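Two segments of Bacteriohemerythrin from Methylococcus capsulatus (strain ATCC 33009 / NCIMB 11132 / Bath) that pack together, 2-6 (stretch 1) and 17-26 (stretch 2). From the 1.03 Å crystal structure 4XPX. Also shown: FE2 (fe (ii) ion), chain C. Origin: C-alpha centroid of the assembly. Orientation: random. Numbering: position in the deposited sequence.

Stretch 1 (2-6) LMTWT
Stretch 2 17-26: ADDQHKTIFD

No direct hydrogen bond joins these two segments of bacteriohemerythrin; aromatic faces do most of the work, and one water links the contact to an iron ligand. The example illustrates how an irregular strip can be fastened to a helix mainly by π surfaces, with a water bridge at one end. Residues 17-26 are helical throughout (phi/psi near -62/-42), with i to i-4 bonds of 2.8-3.0 Å, such as Phe-25 N to His-21 O at 2.9 Å. Residues 2-6 are extended from Met-3 onward (-112/145, -133/120, -82/133, -137/157) and run against the helix direction: Met-3 CA lies 5.9 Å from Phe-25 CA, and Trp-5 CA 6.4 Å from Lys-22 CA. Alternation sends Met-3 and Trp-5 toward the helix and Thr-4 and Thr-6 away.

Phe-25 (chi1 -76°, chi2 31°) is buried, its ring between the side chains of Met-3 and Trp-5. Over one face, Met-3 (m, t, p) sets CE 3.4 Å from the ring centroid, 6° off the normal, its flexible thioether also bringing SD to 4.4 Å from that centroid. The opposite face receives the edge of Trp-5, with the five-membered ring centroid 5.3 Å from the Phe-25 centroid and planes at 66°. Thr-4 contributes backbone, its O lying 3.7 Å from Phe-25 CE2 at the ring edge.

Trp-5 (chi1 -171°, chi2 103°) offers a face to Lys-22 (m, t, t, t). The extended aliphatic chain lays CE 3.4 Å from the six-membered ring centroid and holds NZ at 4.2 Å from it, combining CH-π and cation-π contacts.

Indole polarity completes the design. Trp-5 NE1 donates to a water at 2.9 Å; His-21 ND1 donates to the same water at 2.8 Å, which in turn donates to Asp-18 OD1 at 2.8 Å. His-21 (chi1 -67°, chi2 156°) thus keeps NE2 for iron, 2.1 Å from FE.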

# COMPACT_ATOMS: atom_id res chain seq x y z
N LEU A 2 10.42 6.82 7.23
CA LEU A 2 9.23 6.53 7.98
C LEU A 2 9.10 5.03 8.30
O LEU A 2 8.75 4.67 9.44
CB LEU A 2 8.01 7.03 7.21
CG LEU A 2 6.67 6.74 7.91
CD1 LEU A 2 6.53 7.46 9.23
CD2 LEU A 2 5.56 7.14 6.96
N MET A 3 9.25 4.20 7.28
CA MET A 3 8.94 2.76 7.33
C MET A 3 10.19 1.94 7.22
O MET A 3 11.10 2.28 6.44
CB MET A 3 8.01 2.38 6.20
CG MET A 3 6.68 3.17 6.30
SD MET A 3 5.38 2.49 5.23
CE MET A 3 5.05 0.95 6.06
N THR A 4 10.23 0.82 7.91
CA THR A 4 11.31 -0.16 7.79
C THR A 4 10.71 -1.54 7.65
O THR A 4 9.92 -1.97 8.51
CB THR A 4 12.22 -0.16 9.03
OG1 THR A 4 12.83 1.14 9.15
CG2 THR A 4 13.31 -1.16 8.92
N TRP A 5 10.97 -2.24 6.58
CA TRP A 5 10.51 -3.61 6.38
C TRP A 5 11.43 -4.57 7.09
O TRP A 5 12.67 -4.47 6.92
CB TRP A 5 10.44 -3.89 4.87
CG TRP A 5 9.76 -5.23 4.58
CD1 TRP A 5 8.45 -5.36 4.14
CD2 TRP A 5 10.33 -6.55 4.53
NE1 TRP A 5 8.19 -6.69 3.89
CE2 TRP A 5 9.31 -7.42 4.15
CE3 TRP A 5 11.60 -7.08 4.87
CZ2 TRP A 5 9.50 -8.82 4.02
CZ3 TRP A 5 11.78 -8.45 4.73
CH2 TRP A 5 10.77 -9.28 4.33
N THR A 6 10.86 -5.51 7.83
CA THR A 6 11.65 -6.64 8.32
C THR A 6 10.81 -7.89 8.13
O THR A 6 9.59 -7.82 8.11
CB THR A 6 12.00 -6.54 9.84
OG1 THR A 6 10.85 -6.74 10.59
CG2 THR A 6 12.66 -5.22 10.17
N ALA A 17 5.10 -10.90 -3.09
CA ALA A 17 4.43 -10.01 -2.22
C ALA A 17 5.38 -9.29 -1.34
O ALA A 17 5.29 -8.06 -1.12
CB ALA A 17 3.41 -10.75 -1.38
N ASP A 18 6.35 -9.98 -0.78
CA ASP A 18 7.37 -9.33 0.01
C ASP A 18 8.11 -8.27 -0.80
O ASP A 18 8.39 -7.16 -0.29
CB ASP A 18 8.38 -10.32 0.55
CG ASP A 18 7.79 -11.27 1.62
OD1 ASP A 18 6.79 -11.02 2.24
OD2 ASP A 18 8.53 -12.31 1.82
N ASP A 19 8.44 -8.58 -2.06
CA ASP A 19 9.14 -7.61 -2.89
C ASP A 19 8.30 -6.39 -3.17
O ASP A 19 8.81 -5.23 -3.10
CB ASP A 19 9.53 -8.27 -4.21
CG ASP A 19 10.67 -9.24 -4.06
OD1 ASP A 19 11.38 -9.23 -3.03
OD2 ASP A 19 10.77 -10.10 -4.99
N GLN A 20 7.03 -6.60 -3.48
CA GLN A 20 6.15 -5.44 -3.72
C GLN A 20 5.96 -4.63 -2.46
O GLN A 20 5.91 -3.39 -2.51
CB GLN A 20 4.77 -5.92 -4.31
CG GLN A 20 4.94 -6.49 -5.71
CD GLN A 20 3.63 -6.98 -6.29
OE1 GLN A 20 2.70 -7.32 -5.63
NE2 GLN A 20 3.53 -6.87 -7.61
N HIS A 21 5.85 -5.30 -1.30
CA HIS A 21 5.76 -4.54 -0.03
C HIS A 21 6.97 -3.68 0.18
O HIS A 21 6.89 -2.52 0.61
CB HIS A 21 5.56 -5.48 1.14
CG HIS A 21 4.22 -6.16 1.12
ND1 HIS A 21 3.98 -7.36 1.76
CD2 HIS A 21 3.03 -5.79 0.54
CE1 HIS A 21 2.68 -7.66 1.58
NE2 HIS A 21 2.07 -6.75 0.83
N LYS A 22 8.18 -4.24 -0.09
CA LYS A 22 9.41 -3.44 0.10
C LYS A 22 9.40 -2.24 -0.82
O LYS A 22 9.81 -1.11 -0.38
CB LYS A 22 10.64 -4.31 -0.13
CG LYS A 22 10.86 -5.36 0.92
CD LYS A 22 11.94 -6.31 0.50
CE LYS A 22 11.92 -7.49 1.31
NZ LYS A 22 13.07 -8.40 1.12
N THR A 23 8.93 -2.38 -2.08
CA THR A 23 8.82 -1.21 -2.94
C THR A 23 7.83 -0.20 -2.40
O THR A 23 8.12 1.02 -2.39
CB THR A 23 8.39 -1.64 -4.35
OG1 THR A 23 9.42 -2.43 -4.96
CG2 THR A 23 8.06 -0.46 -5.24
N ILE A 24 6.66 -0.64 -1.92
CA ILE A 24 5.70 0.27 -1.33
C ILE A 24 6.36 1.06 -0.20
O ILE A 24 6.17 2.29 -0.10
CB ILE A 24 4.45 -0.47 -0.89
CG1 ILE A 24 3.65 -0.97 -2.09
CG2 ILE A 24 3.58 0.41 -0.02
CD1 ILE A 24 2.59 -2.00 -1.79
N PHE A 25 7.04 0.37 0.67
CA PHE A 25 7.65 1.06 1.84
C PHE A 25 8.62 2.13 1.33
O PHE A 25 8.66 3.25 1.87
CB PHE A 25 8.39 0.11 2.77
CG PHE A 25 7.54 -0.75 3.68
CD1 PHE A 25 6.25 -1.22 3.35
CD2 PHE A 25 8.04 -1.09 4.90
CE1 PHE A 25 5.58 -2.06 4.23
CE2 PHE A 25 7.33 -1.89 5.80
CZ PHE A 25 6.11 -2.42 5.45
N ASP A 26 9.43 1.80 0.33
CA ASP A 26 10.38 2.79 -0.20
C ASP A 26 9.65 3.97 -0.79
O ASP A 26 10.08 5.16 -0.64
CB ASP A 26 11.27 2.12 -1.23
CG ASP A 26 12.35 1.26 -0.68
OD1 ASP A 26 12.67 1.30 0.55
OD2 ASP A 26 13.01 0.44 -1.48
FE FE2 C . 0.02 -6.55 0.46
O HOH W 1 12.22 0.50 3.66
O HOH W 2 6.00 -8.55 3.23
O HOH W 3 -1.79 -5.74 0.43
O HOH W 4 0.11 -4.20 1.37